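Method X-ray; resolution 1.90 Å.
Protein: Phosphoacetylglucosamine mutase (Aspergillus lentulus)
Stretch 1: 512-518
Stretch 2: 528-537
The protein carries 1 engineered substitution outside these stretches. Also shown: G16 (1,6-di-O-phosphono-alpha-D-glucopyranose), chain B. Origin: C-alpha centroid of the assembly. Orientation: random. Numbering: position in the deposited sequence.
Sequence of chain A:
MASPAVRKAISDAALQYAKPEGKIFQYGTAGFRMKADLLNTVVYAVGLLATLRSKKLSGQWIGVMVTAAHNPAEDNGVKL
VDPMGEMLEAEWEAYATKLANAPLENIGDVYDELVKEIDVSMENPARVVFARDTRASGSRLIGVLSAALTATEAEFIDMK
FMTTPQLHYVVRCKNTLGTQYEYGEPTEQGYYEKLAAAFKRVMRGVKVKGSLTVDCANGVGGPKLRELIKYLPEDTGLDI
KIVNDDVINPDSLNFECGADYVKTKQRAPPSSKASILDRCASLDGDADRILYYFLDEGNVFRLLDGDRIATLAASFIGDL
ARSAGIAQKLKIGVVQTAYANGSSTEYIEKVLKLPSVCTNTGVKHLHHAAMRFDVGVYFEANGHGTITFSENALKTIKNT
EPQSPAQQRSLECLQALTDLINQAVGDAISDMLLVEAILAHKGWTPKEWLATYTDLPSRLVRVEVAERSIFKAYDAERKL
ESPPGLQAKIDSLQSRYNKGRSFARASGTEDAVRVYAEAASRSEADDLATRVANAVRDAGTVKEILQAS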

# COMPACT_ATOMS: atom_id res chain seq x y z
N ALA A 512 6.03 -7.70 16.33
CA ALA A 512 4.95 -8.50 16.87
C ALA A 512 4.73 -9.70 15.97
O ALA A 512 5.23 -9.73 14.82
CB ALA A 512 3.67 -7.68 16.87
N VAL A 513 3.94 -10.67 16.49
CA VAL A 513 3.34 -11.71 15.69
C VAL A 513 1.85 -11.34 15.55
O VAL A 513 1.16 -11.10 16.58
CB VAL A 513 3.53 -13.11 16.35
CG1 VAL A 513 2.76 -14.21 15.60
CG2 VAL A 513 5.02 -13.44 16.19
N ARG A 514 1.32 -11.52 14.32
CA ARG A 514 -0.11 -11.26 14.11
C ARG A 514 -0.90 -12.55 14.12
O ARG A 514 -0.49 -13.50 13.48
CB ARG A 514 -0.33 -10.59 12.73
CG ARG A 514 0.42 -9.27 12.58
CD ARG A 514 -0.14 -8.44 11.40
NE ARG A 514 0.70 -7.22 11.14
CZ ARG A 514 0.71 -6.13 11.92
NH1 ARG A 514 -0.01 -6.10 13.08
NH2 ARG A 514 1.50 -5.07 11.55
N VAL A 515 -2.06 -12.52 14.78
CA VAL A 515 -2.99 -13.65 14.73
C VAL A 515 -4.25 -13.14 14.06
O VAL A 515 -4.82 -12.13 14.49
CB VAL A 515 -3.30 -14.16 16.16
CG1 VAL A 515 -4.47 -15.18 16.15
CG2 VAL A 515 -2.00 -14.79 16.76
N TYR A 516 -4.73 -13.95 13.13
CA TYR A 516 -6.03 -13.68 12.51
C TYR A 516 -6.91 -14.90 12.77
O TYR A 516 -6.44 -16.05 12.69
CB TYR A 516 -5.76 -13.51 10.99
CG TYR A 516 -7.09 -13.43 10.21
CD1 TYR A 516 -7.78 -12.22 10.17
CD2 TYR A 516 -7.70 -14.60 9.64
CE1 TYR A 516 -9.05 -12.11 9.47
CE2 TYR A 516 -8.97 -14.50 8.96
CZ TYR A 516 -9.62 -13.25 8.90
OH TYR A 516 -10.89 -13.11 8.27
N ALA A 517 -8.21 -14.67 13.05
CA ALA A 517 -9.13 -15.78 13.12
C ALA A 517 -10.45 -15.30 12.51
O ALA A 517 -10.82 -14.17 12.71
CB ALA A 517 -9.32 -16.29 14.56
N GLU A 518 -11.13 -16.20 11.83
CA GLU A 518 -12.51 -16.01 11.43
C GLU A 518 -13.31 -17.29 11.82
O GLU A 518 -12.74 -18.39 11.93
CB GLU A 518 -12.62 -15.67 9.95
CG GLU A 518 -12.10 -16.79 9.03
CD GLU A 518 -12.12 -16.43 7.55
OE1 GLU A 518 -12.03 -15.19 7.24
OE2 GLU A 518 -12.13 -17.39 6.70
N LEU A 528 -11.45 -18.51 19.08
CA LEU A 528 -10.37 -19.09 18.27
C LEU A 528 -9.18 -18.14 18.30
O LEU A 528 -8.03 -18.56 18.54
CB LEU A 528 -10.88 -19.33 16.83
CG LEU A 528 -9.81 -19.86 15.86
CD1 LEU A 528 -9.01 -21.11 16.29
CD2 LEU A 528 -10.57 -20.14 14.50
N ALA A 529 -9.42 -16.84 18.11
CA ALA A 529 -8.31 -15.87 18.06
C ALA A 529 -7.58 -15.85 19.41
O ALA A 529 -6.36 -15.82 19.43
CB ALA A 529 -8.86 -14.46 17.80
N THR A 530 -8.34 -15.89 20.52
CA THR A 530 -7.71 -15.77 21.84
C THR A 530 -6.91 -17.05 22.11
O THR A 530 -5.79 -17.00 22.67
CB THR A 530 -8.76 -15.59 22.93
OG1 THR A 530 -9.43 -14.36 22.71
CG2 THR A 530 -8.11 -15.50 24.40
N ARG A 531 -7.47 -18.22 21.81
CA ARG A 531 -6.74 -19.49 22.07
C ARG A 531 -5.46 -19.63 21.24
O ARG A 531 -4.36 -20.10 21.73
CB ARG A 531 -7.67 -20.74 21.84
CG ARG A 531 -8.77 -20.80 22.88
CD ARG A 531 -9.73 -21.93 22.53
NE ARG A 531 -10.87 -22.10 23.46
CZ ARG A 531 -10.89 -22.98 24.49
NH1 ARG A 531 -9.81 -23.73 24.80
NH2 ARG A 531 -11.97 -23.09 25.22
N VAL A 532 -5.57 -19.21 19.97
CA VAL A 532 -4.35 -19.18 19.05
C VAL A 532 -3.35 -18.16 19.60
O VAL A 532 -2.13 -18.47 19.68
CB VAL A 532 -4.74 -18.89 17.56
CG1 VAL A 532 -3.46 -18.70 16.70
CG2 VAL A 532 -5.55 -20.11 17.02
N ALA A 533 -3.82 -16.93 19.93
CA ALA A 533 -2.84 -15.97 20.45
C ALA A 533 -2.12 -16.50 21.74
O ALA A 533 -0.95 -16.17 21.96
CB ALA A 533 -3.57 -14.66 20.77
N ASN A 534 -2.86 -17.15 22.63
CA ASN A 534 -2.20 -17.67 23.87
C ASN A 534 -1.17 -18.75 23.52
O ASN A 534 -0.10 -18.78 24.06
CB ASN A 534 -3.24 -18.24 24.79
CG ASN A 534 -3.99 -17.13 25.53
OD1 ASN A 534 -3.55 -15.96 25.56
ND2 ASN A 534 -5.10 -17.49 26.12
N ALA A 535 -1.48 -19.61 22.56
CA ALA A 535 -0.48 -20.63 22.05
C ALA A 535 0.77 -19.99 21.45
O ALA A 535 1.94 -20.42 21.69
CB ALA A 535 -1.17 -21.58 21.06
N VAL A 536 0.58 -18.87 20.70
CA VAL A 536 1.73 -18.12 20.13
C VAL A 536 2.56 -17.45 21.23
O VAL A 536 3.77 -17.49 21.21
CB VAL A 536 1.17 -16.99 19.16
CG1 VAL A 536 2.21 -15.96 18.73
CG2 VAL A 536 0.48 -17.62 17.93
N ARG A 537 1.87 -16.80 22.16
CA ARG A 537 2.55 -16.01 23.22
C ARG A 537 3.41 -16.95 24.03
O ARG A 537 4.59 -16.70 24.16
CB ARG A 537 1.54 -15.25 24.10
CG ARG A 537 2.21 -13.99 24.75
CD ARG A 537 1.13 -13.12 25.51
NE ARG A 537 0.01 -12.56 24.69
CZ ARG A 537 -1.21 -13.09 24.51
NH1 ARG A 537 -1.49 -14.24 25.04
NH2 ARG A 537 -2.18 -12.47 23.78
C1 G16 B . 2.84 -2.40 4.88
C2 G16 B . 2.81 -3.11 3.53
C3 G16 B . 1.49 -3.92 3.38
C4 G16 B . 1.24 -4.91 4.50
C5 G16 B . 1.27 -4.14 5.82
C6 G16 B . 1.32 -5.01 7.06
O1 G16 B . 1.76 -1.46 4.93
O2 G16 B . 3.00 -2.22 2.39
O3 G16 B . 1.51 -4.49 2.13
O4 G16 B . -0.08 -5.61 4.44
O5 G16 B . 2.51 -3.41 5.98
O6 G16 B . 2.57 -5.83 6.96
P G16 B . 2.96 -6.79 8.20
O1P G16 B . 1.73 -7.66 8.57
O2P G16 B . 3.30 -5.89 9.41
O3P G16 B . 4.24 -7.58 7.82
P' G16 B . 1.99 0.15 5.15
O1X G16 B . 3.30 0.54 4.42
O2X G16 B . 2.25 0.36 6.67
O3X G16 B . 0.72 0.85 4.80

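A β-strand, residues 513-518, lies against an α-helix, residues 528-537, that runs nearly antiparallel to it: the N-to-C directions differ by 152° and the axes approach to 7.7 Å. The fit is not even along its length. The CA atoms of Ala 517 and Ala 529 are 5.0 Å apart, those of Val 515 and Ala 533 are 6.2 Å apart, and those of Val 513 and Val 536 are 8.0 Å apart, so the backbones diverge from the alanine pair toward the valine pair. Alanine meets alanine at the closest pair, valine meets alanine at the next, and valine meets valine at the widest.

Alternation in the strand decides which residues face the helix. Val 513, Val 515 and Ala 517 direct their CA-to-CB bonds toward it, whereas Arg 514 and Tyr 516 point away. On the helix, Leu 528, Val 532 and Val 536 recur every four residues and so stay on the face turned toward the strand, with Ala 529 and Ala 533 sideways beside them. Thr 530, Arg 531 and Asn 534 are exposed, as suits polar groups on the outer side of a helix.

No hydrogen bond crosses between the stretches; the contact is apolar, and the helix satisfies its own backbone through i to i+4 bonds such as Val 532 N to Leu 528 O at 2.9 Å. Val 515 makes the broadest contact. Its chi1 is t. Val 515 CG1 lies 3.7 Å from Val 532 CG1; Val 515 CG2 lies 3.9 Å from Val 536 CG2 and 4.3 Å from Ala 533 CB. Val 513, also t, places CG1 3.6 Å from Val 536 CG1. Val 532 and Val 536 share this rotamer, the rotamer usual for valine in a helix. Beta-branched side chains suit strands too, and their limited freedom means that little conformational entropy is lost on burial.

At the close end, Ala 517 CB sits 3.7 Å from Ala 529 CB and 3.6 Å from Ala 529 N, so a single methyl already reaches the helix backbone. Leu 528, with chi1 t and chi2 p, brings CG to 3.8 Å from Ala 517 CB and extends CD2 to 3.8 Å from Glu 518 O.

The strand's other face is polar. Arg 514 has chi1 m with chi2 and chi3 both t, an extended chain that carries its guanidinium to a phosphate of the bound 1,6-di-O-phosphono-alpha-D-glucopyranose. Arg 514 NE donates to G16 O1P at 2.8 Å and Arg 514 NH2 to G16 O2P at 2.9 Å, a two-point grip in which charge reinforces the hydrogen bonds. Farther along, Tyr 516 OH donates to Glu 518 OE1 at 2.6 Å, giving both buried polar groups a partner. On the helix, Arg 537 folds back through an m chi3, and its NH1 donates to Asn 534 OD1 at 2.7 Å.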